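Local coordinates for DNA-damage inducible protein DDI1-like protein (Leishmania major, PDB 5YQ8) that probably acts as an aspartic endopeptidase, this chain being the retroviral protease-like domain, which pairs with a second copy as retropepsins do, at residues A[22-28]-A[91-97]; A[58-64]-A[78-84]; A[71-76]-A[113-118]. One frame throughout, in Å; residues are numbered along the deposited sequence.

Overall arrangement
Interaction 1 ties the loop 22-28, which carries Asp22, the probable catalytic aspartate, to the strand and helix start at 91-97. Interactions 2 and 3 use different parts of strand 74-83, and their centres lie about 24 Å apart on opposite sides of the chain's centre. Interaction 2, nested in sequence within the loop closed by interaction 1, has its centre about 13 Å from that of interaction 1; Ser28 O lies 3.0 Å from Tyr81 N, a probable hydrogen bond between them. Interaction 3 is centred about 17 Å from interaction 1, touches it through Ile92 CD1 and Leu71 CD2 at 4.1 Å, and lies away from the active site.

Interaction 1. Residues A[22-28]-A[91-97]; sequences DSGAQNS and IIGLDQL
The loop 22-28 opens with a type I beta turn from Asp22 to Ala25, closed by Ala25 N to Asp22 O at 3.2 Å, and wraps around the strand residues Ile91 and Ile92 and the start of a helix (Leu94-Leu97). The nearest CA pairs are Ser28-Gly93 (4.6 Å) and Gln26-Leu94 (5.2 Å). Two backbone hydrogen bonds set the register: Asp22 N to Ile92 O at 3.0 Å and Leu94 N to Ala25 O at 2.8 Å. Ser28, with chi1 m, takes a hydrogen bond from Gly93 N to its OG at 2.9 Å, while the same OG donates weakly to Ile91 O at 3.2 Å. This is the psi motif of aspartic proteases: strand 90-92 runs between strands 15-21 and 29-31, and the loop joining those two carries the Asp-Ser-Gly signature. Gly93 is the helix N-cap; a CB there would clash with Ala25 O, Asn27 O and Asp95 OD1. Asp95 sits between rotamer wells (chi1 33°), which carries OD2 to 2.9 Å from Ser28 N as acceptor. Leu94 (t, p) brings CD2 to 3.5 Å from Ser23 O, and Leu97 (m, t) places CD1 4.2 Å from Ser23 CA. Ile91 (m, t) lays CG2 4.0 Å from Asp22 CB. Asp22 has chi1 t, with OD1 weakly bonded by Gly24 N at 3.2 Å and close to OD1 of Asp22 in the second subunit. Ser23 (chi1 p) hydrogen-bonds through OG to Ser23 N and Val21 O of the second subunit, the fireman's grip of retropepsins.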
loop_
_atom_site.group_PDB
_atom_site.type_symbol
_atom_site.label_atom_id
_atom_site.label_comp_id
_atom_site.label_asym_id
_atom_site.label_seq_id
_atom_site.Cartn_x
_atom_site.Cartn_y
_atom_site.Cartn_z
ATOM N N ASP A 22 -3.611 -2.452 1.095
ATOM C CA ASP A 22 -2.246 -1.906 1.359
ATOM C C ASP A 22 -1.233 -2.589 0.504
ATOM O O ASP A 22 -0.824 -3.673 0.821
ATOM C CB ASP A 22 -1.896 -2.142 2.831
ATOM C CG ASP A 22 -0.661 -1.416 3.302
ATOM O OD1 ASP A 22 0.074 -0.844 2.474
ATOM O OD2 ASP A 22 -0.424 -1.470 4.547
ATOM N N SER A 23 -0.838 -1.987 -0.598
ATOM C CA SER A 23 0.080 -2.626 -1.546
ATOM C C SER A 23 1.491 -2.659 -1.049
ATOM O O SER A 23 2.280 -3.455 -1.512
ATOM C CB SER A 23 -0.007 -1.942 -2.932
ATOM O OG SER A 23 0.802 -0.762 -3.037
ATOM N N GLY A 24 1.812 -1.817 -0.089
ATOM C CA GLY A 24 3.056 -1.921 0.658
ATOM C C GLY A 24 3.140 -2.840 1.847
ATOM O O GLY A 24 4.156 -2.856 2.510
ATOM N N ALA A 25 2.086 -3.571 2.170
ATOM C CA ALA A 25 2.113 -4.552 3.295
ATOM C C ALA A 25 2.354 -5.921 2.696
ATOM O O ALA A 25 1.590 -6.389 1.850
ATOM C CB ALA A 25 0.802 -4.557 4.055
ATOM N N GLN A 26 3.427 -6.553 3.113
ATOM C CA GLN A 26 3.677 -7.892 2.648
ATOM C C GLN A 26 2.652 -8.917 3.203
ATOM O O GLN A 26 2.347 -9.843 2.500
ATOM C CB GLN A 26 5.118 -8.323 2.960
ATOM C CG GLN A 26 5.454 -9.677 2.366
ATOM C CD GLN A 26 6.930 -9.895 2.200
ATOM O OE1 GLN A 26 7.486 -9.845 1.066
ATOM N NE2 GLN A 26 7.593 -10.167 3.326
ATOM N N ASN A 27 2.134 -8.759 4.418
ATOM C CA ASN A 27 1.221 -9.778 5.023
ATOM C C ASN A 27 -0.189 -9.212 5.224
ATOM O O ASN A 27 -0.353 -8.034 5.541
ATOM C CB ASN A 27 1.800 -10.253 6.361
ATOM C CG ASN A 27 3.210 -10.839 6.210
ATOM O OD1 ASN A 27 3.363 -12.040 5.832
ATOM N ND2 ASN A 27 4.247 -9.981 6.417
ATOM N N SER A 28 -1.195 -10.059 5.004
ATOM C CA SER A 28 -2.558 -9.799 5.486
ATOM C C SER A 28 -2.684 -10.152 6.960
ATOM O O SER A 28 -2.133 -11.161 7.407
ATOM C CB SER A 28 -3.600 -10.566 4.676
ATOM O OG SER A 28 -3.715 -10.013 3.369
ATOM N N ILE A 91 -6.490 -6.049 7.071
ATOM C CA ILE A 91 -5.611 -5.541 6.082
ATOM C C ILE A 91 -5.460 -6.591 4.955
ATOM O O ILE A 91 -5.035 -7.761 5.216
ATOM C CB ILE A 91 -4.253 -5.207 6.698
ATOM C CG1 ILE A 91 -4.491 -4.314 7.917
ATOM C CG2 ILE A 91 -3.429 -4.479 5.683
ATOM C CD1 ILE A 91 -3.278 -3.933 8.703
ATOM N N ILE A 92 -5.850 -6.179 3.737
ATOM C CA ILE A 92 -5.564 -6.896 2.533
ATOM C C ILE A 92 -4.136 -6.533 2.090
ATOM O O ILE A 92 -3.891 -5.442 1.607
ATOM C CB ILE A 92 -6.570 -6.549 1.471
ATOM C CG1 ILE A 92 -7.943 -7.005 1.919
ATOM C CG2 ILE A 92 -6.242 -7.271 0.154
ATOM C CD1 ILE A 92 -9.005 -6.751 0.884
ATOM N N GLY A 93 -3.179 -7.429 2.284
ATOM C CA GLY A 93 -1.800 -7.153 1.849
ATOM C C GLY A 93 -1.513 -7.596 0.427
ATOM O O GLY A 93 -2.357 -8.152 -0.309
ATOM N N LEU A 94 -0.268 -7.391 0.059
ATOM C CA LEU A 94 0.268 -7.815 -1.224
ATOM C C LEU A 94 0.252 -9.343 -1.448
ATOM O O LEU A 94 0.155 -9.776 -2.547
ATOM C CB LEU A 94 1.689 -7.246 -1.344
ATOM C CG LEU A 94 2.252 -7.039 -2.753
ATOM C CD1 LEU A 94 1.278 -6.214 -3.568
ATOM C CD2 LEU A 94 3.624 -6.418 -2.679
ATOM N N ASP A 95 0.321 -10.170 -0.431
ATOM C CA ASP A 95 0.073 -11.592 -0.624
ATOM C C ASP A 95 -1.280 -11.925 -1.290
ATOM O O ASP A 95 -1.351 -12.682 -2.279
ATOM C CB ASP A 95 0.165 -12.328 0.727
ATOM C CG ASP A 95 -0.319 -11.469 1.933
ATOM O OD1 ASP A 95 -0.444 -10.193 1.799
ATOM O OD2 ASP A 95 -0.490 -12.073 3.024
ATOM N N GLN A 96 -2.371 -11.425 -0.724
ATOM C CA GLN A 96 -3.720 -11.731 -1.232
ATOM C C GLN A 96 -4.065 -10.910 -2.477
ATOM O O GLN A 96 -4.710 -11.376 -3.364
ATOM C CB GLN A 96 -4.782 -11.520 -0.131
ATOM C CG GLN A 96 -4.628 -12.436 1.089
ATOM C CD GLN A 96 -4.917 -13.860 0.784
ATOM O OE1 GLN A 96 -5.795 -14.142 -0.027
ATOM N NE2 GLN A 96 -4.210 -14.768 1.430
ATOM N N LEU A 97 -3.581 -9.677 -2.569
ATOM C CA LEU A 97 -3.677 -8.909 -3.822
ATOM C C LEU A 97 -3.052 -9.646 -4.988
ATOM O O LEU A 97 -3.619 -9.678 -6.065
ATOM C CB LEU A 97 -3.026 -7.548 -3.672
ATOM C CG LEU A 97 -3.817 -6.462 -2.919
ATOM C CD1 LEU A 97 -3.007 -5.225 -2.707
ATOM C CD2 LEU A 97 -5.092 -6.138 -3.682
#

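Interaction 2. Residues A[58-64]-A[78-84]; sequences QEICGRI and FAFYVIE
A classic beta bulge interrupts this antiparallel pairing: Cys61 and Gly62 both face Val82, and Val82 O accepts a very short hydrogen bond from Cys61 N (2.5 Å) and a weak one from Gly62 N (3.3 Å). Gly62 has phi/psi of 153/-168, where a CB would be jammed against the preceding carbonyl oxygen. Beyond the bulge the pairing is regular. Val82 N donates to Gly62 O at 2.8 Å, Ile64 N to Phe80 O at 2.7 Å and Phe80 N to Ile64 O at 3.0 Å; Arg63 and Tyr81 form the non-hydrogen-bonded pair between, with CA atoms 4.1 Å apart. The axes of 62-64 and 78-83 approach to 4.4 Å at 150°. Ile64 (m, t), Phe80 (chi1 p) and Val82 (t) share one face: Ile64 CD1 reaches Phe80 CE1 at 3.5 Å and Val82 CG2 at 3.8 Å. On the other, extended Arg63 (t, t, t) sets CD 3.5 Å from CE1 of Tyr81 (chi1 m), while its NH1 bonds His65. Before the bulge, Ile60 (p, t) brings CD1 to 3.5 Å from Tyr81 CD1 and CG2 to 3.5 Å from Ile83 CD1. The contact belongs to the hairpin of strands 62-71 and 74-83; strand 62-71 is outermost in this chain's sheet, and strand 29-31 flanks 74-83 on its other side, hydrogen-bonding Tyr81 and Ile83 through Met30.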
loop_
_atom_site.group_PDB
_atom_site.type_symbol
_atom_site.label_atom_id
_atom_site.label_comp_id
_atom_site.label_asym_id
_atom_site.label_seq_id
_atom_site.Cartn_x
_atom_site.Cartn_y
_atom_site.Cartn_z
ATOM N N GLN A 58 6.212 -7.154 15.783
ATOM C CA GLN A 58 5.065 -7.932 15.306
ATOM C C GLN A 58 4.955 -9.166 16.200
ATOM O O GLN A 58 5.908 -9.963 16.277
ATOM C CB GLN A 58 5.313 -8.353 13.858
ATOM C CG GLN A 58 4.243 -9.297 13.313
ATOM C CD GLN A 58 4.435 -9.703 11.863
ATOM O OE1 GLN A 58 5.126 -9.023 11.084
ATOM N NE2 GLN A 58 3.791 -10.837 11.484
ATOM N N GLU A 59 3.830 -9.319 16.892
ATOM C CA GLU A 59 3.620 -10.491 17.801
ATOM C C GLU A 59 2.183 -11.025 17.576
ATOM O O GLU A 59 1.171 -10.422 17.957
ATOM C CB GLU A 59 3.919 -10.153 19.277
ATOM C CG GLU A 59 5.318 -9.545 19.492
ATOM C CD GLU A 59 5.508 -9.048 20.902
ATOM O OE1 GLU A 59 6.642 -8.610 21.235
ATOM O OE2 GLU A 59 4.504 -9.123 21.655
ATOM N N ILE A 60 2.109 -12.146 16.896
ATOM C CA ILE A 60 0.846 -12.583 16.389
ATOM C C ILE A 60 0.195 -13.537 17.406
ATOM O O ILE A 60 0.883 -14.200 18.197
ATOM C CB ILE A 60 1.020 -13.248 15.006
ATOM C CG1 ILE A 60 1.626 -14.639 15.157
ATOM C CG2 ILE A 60 1.906 -12.386 14.085
ATOM C CD1 ILE A 60 1.871 -15.326 13.852
ATOM N N CYS A 61 -1.129 -13.604 17.366
ATOM C CA CYS A 61 -1.899 -14.629 18.038
ATOM C C CYS A 61 -1.947 -15.904 17.238
ATOM O O CYS A 61 -2.381 -16.876 17.763
ATOM C CB CYS A 61 -3.357 -14.209 18.227
ATOM S SG CYS A 61 -3.639 -12.868 19.343
ATOM N N GLY A 62 -1.587 -15.903 15.954
ATOM C CA GLY A 62 -1.588 -17.107 15.138
ATOM C C GLY A 62 -1.786 -16.725 13.683
ATOM O O GLY A 62 -1.654 -15.543 13.330
ATOM N N ARG A 63 -2.055 -17.742 12.857
ATOM C CA ARG A 63 -2.313 -17.558 11.454
ATOM C C ARG A 63 -3.534 -18.329 11.027
ATOM O O ARG A 63 -3.627 -19.486 11.373
ATOM C CB ARG A 63 -1.117 -18.019 10.653
ATOM C CG ARG A 63 -1.155 -17.647 9.162
ATOM C CD ARG A 63 0.068 -18.153 8.419
ATOM N NE ARG A 63 0.111 -17.636 7.050
ATOM C CZ ARG A 63 -0.327 -18.255 5.943
ATOM N NH1 ARG A 63 -0.833 -19.494 5.960
ATOM N NH2 ARG A 63 -0.239 -17.625 4.759
ATOM N N ILE A 64 -4.435 -17.721 10.245
ATOM C CA ILE A 64 -5.653 -18.396 9.770
ATOM C C ILE A 64 -5.295 -18.803 8.357
ATOM O O ILE A 64 -5.060 -17.969 7.471
ATOM C CB ILE A 64 -6.847 -17.465 9.848
ATOM C CG1 ILE A 64 -7.415 -17.449 11.253
ATOM C CG2 ILE A 64 -7.978 -17.897 8.954
ATOM C CD1 ILE A 64 -8.572 -16.515 11.516
ATOM N N PHE A 78 -8.980 -16.496 1.962
ATOM C CA PHE A 78 -7.926 -15.716 2.565
ATOM C C PHE A 78 -7.116 -16.488 3.574
ATOM O O PHE A 78 -7.589 -17.377 4.230
ATOM C CB PHE A 78 -8.511 -14.490 3.252
ATOM C CG PHE A 78 -8.626 -13.295 2.315
ATOM C CD1 PHE A 78 -9.523 -13.327 1.228
ATOM C CD2 PHE A 78 -7.809 -12.174 2.483
ATOM C CE1 PHE A 78 -9.606 -12.289 0.350
ATOM C CE2 PHE A 78 -7.909 -11.113 1.594
ATOM C CZ PHE A 78 -8.807 -11.173 0.538
ATOM N N ALA A 79 -5.860 -16.086 3.721
ATOM C CA ALA A 79 -4.968 -16.512 4.822
ATOM C C ALA A 79 -4.354 -15.246 5.375
ATOM O O ALA A 79 -3.932 -14.339 4.595
ATOM C CB ALA A 79 -3.864 -17.403 4.351
ATOM N N PHE A 80 -4.373 -15.156 6.705
ATOM C CA PHE A 80 -3.803 -14.021 7.375
ATOM C C PHE A 80 -3.395 -14.284 8.801
ATOM O O PHE A 80 -3.796 -15.279 9.375
ATOM C CB PHE A 80 -4.783 -12.885 7.365
ATOM C CG PHE A 80 -6.151 -13.283 7.692
ATOM C CD1 PHE A 80 -6.474 -13.659 8.953
ATOM C CD2 PHE A 80 -7.094 -13.299 6.704
ATOM C CE1 PHE A 80 -7.749 -14.047 9.215
ATOM C CE2 PHE A 80 -8.330 -13.708 6.924
ATOM C CZ PHE A 80 -8.669 -14.075 8.189
ATOM N N TYR A 81 -2.519 -13.445 9.322
ATOM C CA TYR A 81 -2.137 -13.516 10.715
ATOM C C TYR A 81 -3.181 -12.861 11.575
ATOM O O TYR A 81 -3.909 -12.016 11.139
ATOM C CB TYR A 81 -0.789 -12.842 10.913
ATOM C CG TYR A 81 0.332 -13.527 10.197
ATOM C CD1 TYR A 81 0.712 -14.828 10.552
ATOM C CD2 TYR A 81 1.050 -12.898 9.203
ATOM C CE1 TYR A 81 1.754 -15.484 9.940
ATOM C CE2 TYR A 81 2.146 -13.543 8.622
ATOM C CZ TYR A 81 2.465 -14.854 8.982
ATOM O OH TYR A 81 3.467 -15.611 8.425
ATOM N N VAL A 82 -3.236 -13.267 12.830
ATOM C CA VAL A 82 -4.131 -12.670 13.791
ATOM C C VAL A 82 -3.277 -12.031 14.881
ATOM O O VAL A 82 -2.391 -12.714 15.438
ATOM C CB VAL A 82 -5.150 -13.674 14.369
ATOM C CG1 VAL A 82 -6.007 -13.000 15.402
ATOM C CG2 VAL A 82 -6.063 -14.228 13.268
ATOM N N ILE A 83 -3.522 -10.741 15.137
ATOM C CA ILE A 83 -2.755 -9.962 16.087
ATOM C C ILE A 83 -3.704 -9.171 16.988
ATOM O O ILE A 83 -4.566 -8.464 16.481
ATOM C CB ILE A 83 -1.784 -9.029 15.323
ATOM C CG1 ILE A 83 -0.760 -9.857 14.541
ATOM C CG2 ILE A 83 -1.075 -8.104 16.291
ATOM C CD1 ILE A 83 0.515 -9.177 14.082
ATOM N N GLU A 84 -3.526 -9.244 18.305
ATOM C CA GLU A 84 -4.568 -8.781 19.242
ATOM C C GLU A 84 -5.022 -7.304 19.065
ATOM O O GLU A 84 -6.191 -7.052 18.699
ATOM C CB GLU A 84 -4.207 -9.073 20.724
ATOM C CG GLU A 84 -5.282 -8.522 21.705
ATOM C CD GLU A 84 -4.841 -8.518 23.155
ATOM O OE1 GLU A 84 -5.485 -9.189 24.012
ATOM O OE2 GLU A 84 -3.855 -7.784 23.440
#

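Interaction 3. Residues A[71-76]-A[113-118]; sequences LAGMYI and IDNINV
Two hairpin turns pack side by side here through side chains: the turn joining strands 62-71 and 74-83 meets the one joining strands 110-113 and 116-119, away from the active site. Leu71 to Met74 is a type I' turn, with Ala72 at 63/36 and Gly73 at 61/13, closed by Met74 N to Leu71 O at 3.0 Å and Leu71 N to Met74 O at 2.8 Å. Ile113 to Ile116 is type II', with Asp114 at 59/-134, closed by Ile116 N to Ile113 O at 3.2 Å and Ile113 N to Ile116 O at 3.0 Å. Ala72 and Val118 have the nearest CA atoms, 5.5 Å apart. Ala72 CB lies 3.4 Å from Val118 CG2 (chi1 t) and 3.6 Å from Ile116 CG2 (m, m). Ile113 (m, t) places CD1 3.6 Å from CD2 of Leu71 (t, p) and 4.2 Å from Ile76 CD1. Met74 (m, t, m) brings CE to 3.7 Å from Ile113 CG2 and SD to 3.7 Å from Asp114 CB. Strand 7-12 touches both sides, Val8 meeting Leu71 and Val118. With 354 Å² buried and no hydrogen bond across, the two hairpins are held against each other by apolar packing rather than by a shared sheet.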
loop_
_atom_site.group_PDB
_atom_site.type_symbol
_atom_site.label_atom_id
_atom_site.label_comp_id
_atom_site.label_asym_id
_atom_site.label_seq_id
_atom_site.Cartn_x
_atom_site.Cartn_y
_atom_site.Cartn_z
ATOM N N LEU A 71 -15.875 -11.332 -1.010
ATOM C CA LEU A 71 -15.356 -10.064 -1.535
ATOM C C LEU A 71 -15.767 -10.009 -2.987
ATOM O O LEU A 71 -15.591 -10.996 -3.754
ATOM C CB LEU A 71 -13.842 -9.995 -1.320
ATOM C CG LEU A 71 -13.200 -8.691 -1.789
ATOM C CD1 LEU A 71 -13.872 -7.457 -1.207
ATOM C CD2 LEU A 71 -11.736 -8.635 -1.445
ATOM N N ALA A 72 -16.354 -8.876 -3.362
ATOM C CA ALA A 72 -16.878 -8.643 -4.724
ATOM C C ALA A 72 -17.965 -9.582 -5.058
ATOM O O ALA A 72 -18.052 -9.985 -6.230
ATOM C CB ALA A 72 -15.752 -8.685 -5.796
ATOM N N GLY A 73 -18.790 -9.924 -4.060
ATOM C CA GLY A 73 -19.787 -10.988 -4.225
ATOM C C GLY A 73 -19.278 -12.410 -4.549
ATOM O O GLY A 73 -20.045 -13.298 -4.937
ATOM N N MET A 74 -17.981 -12.649 -4.396
ATOM C CA MET A 74 -17.424 -13.964 -4.629
ATOM C C MET A 74 -16.853 -14.443 -3.346
ATOM O O MET A 74 -16.341 -13.663 -2.562
ATOM C CB MET A 74 -16.312 -13.915 -5.666
ATOM C CG MET A 74 -16.712 -13.520 -7.061
ATOM S SD MET A 74 -15.230 -13.509 -8.106
ATOM C CE MET A 74 -14.304 -12.213 -7.374
ATOM N N TYR A 75 -16.988 -15.740 -3.093
ATOM C CA TYR A 75 -16.216 -16.387 -1.969
ATOM C C TYR A 75 -14.763 -16.551 -2.299
ATOM O O TYR A 75 -14.464 -17.263 -3.215
ATOM C CB TYR A 75 -16.862 -17.732 -1.572
ATOM C CG TYR A 75 -18.080 -17.481 -0.735
ATOM C CD1 TYR A 75 -19.299 -17.161 -1.336
ATOM C CD2 TYR A 75 -18.013 -17.467 0.651
ATOM C CE1 TYR A 75 -20.436 -16.892 -0.594
ATOM C CE2 TYR A 75 -19.151 -17.167 1.421
ATOM C CZ TYR A 75 -20.361 -16.895 0.779
ATOM O OH TYR A 75 -21.486 -16.583 1.517
ATOM N N ILE A 76 -13.876 -15.875 -1.574
ATOM C CA ILE A 76 -12.448 -15.853 -1.840
ATOM C C ILE A 76 -11.653 -16.372 -0.625
ATOM O O ILE A 76 -11.802 -15.867 0.476
ATOM C CB ILE A 76 -12.001 -14.421 -2.160
ATOM C CG1 ILE A 76 -12.530 -14.091 -3.507
ATOM C CG2 ILE A 76 -10.472 -14.297 -2.196
ATOM C CD1 ILE A 76 -13.023 -12.691 -3.562
ATOM N N ILE A 113 -11.597 -7.834 -9.009
ATOM C CA ILE A 113 -11.255 -9.262 -8.877
ATOM C C ILE A 113 -12.225 -10.014 -9.800
ATOM O O ILE A 113 -13.395 -9.843 -9.688
ATOM C CB ILE A 113 -11.463 -9.781 -7.438
ATOM C CG1 ILE A 113 -10.985 -8.756 -6.381
ATOM C CG2 ILE A 113 -10.785 -11.135 -7.296
ATOM C CD1 ILE A 113 -11.263 -9.182 -4.970
ATOM N N ASP A 114 -11.714 -10.836 -10.700
ATOM C CA ASP A 114 -12.500 -11.515 -11.740
ATOM C C ASP A 114 -13.178 -10.442 -12.574
ATOM O O ASP A 114 -12.549 -9.490 -12.920
ATOM C CB ASP A 114 -13.405 -12.634 -11.148
ATOM C CG ASP A 114 -13.481 -13.892 -12.053
ATOM O OD1 ASP A 114 -12.816 -13.914 -13.121
ATOM O OD2 ASP A 114 -14.230 -14.818 -11.725
ATOM N N ASN A 115 -14.452 -10.590 -12.864
ATOM C CA ASN A 115 -15.249 -9.606 -13.634
ATOM C C ASN A 115 -16.028 -8.571 -12.718
ATOM O O ASN A 115 -17.076 -8.091 -13.110
ATOM C CB ASN A 115 -16.336 -10.306 -14.503
ATOM C CG ASN A 115 -15.826 -11.502 -15.286
ATOM O OD1 ASN A 115 -14.709 -11.504 -15.803
ATOM N ND2 ASN A 115 -16.637 -12.548 -15.360
ATOM N N ILE A 116 -15.565 -8.321 -11.499
ATOM C CA ILE A 116 -16.369 -7.610 -10.517
ATOM C C ILE A 116 -15.476 -6.549 -9.874
ATOM O O ILE A 116 -14.385 -6.847 -9.378
ATOM C CB ILE A 116 -16.939 -8.566 -9.412
ATOM C CG1 ILE A 116 -17.560 -9.828 -10.014
ATOM C CG2 ILE A 116 -17.946 -7.827 -8.580
ATOM C CD1 ILE A 116 -18.714 -9.588 -11.012
ATOM N N ASN A 117 -16.005 -5.337 -9.784
ATOM C CA ASN A 117 -15.359 -4.193 -9.198
ATOM C C ASN A 117 -16.072 -3.755 -7.926
ATOM O O ASN A 117 -17.197 -3.352 -7.972
ATOM C CB ASN A 117 -15.390 -3.045 -10.207
ATOM C CG ASN A 117 -14.802 -3.452 -11.570
ATOM O OD1 ASN A 117 -13.610 -3.314 -11.831
ATOM N ND2 ASN A 117 -15.674 -3.973 -12.455
ATOM N N VAL A 118 -15.387 -3.832 -6.786
ATOM C CA VAL A 118 -15.875 -3.294 -5.526
ATOM C C VAL A 118 -15.344 -1.863 -5.443
ATOM O O VAL A 118 -14.150 -1.666 -5.390
ATOM C CB VAL A 118 -15.299 -4.058 -4.314
ATOM C CG1 VAL A 118 -15.990 -3.708 -3.019
ATOM C CG2 VAL A 118 -15.518 -5.504 -4.499
#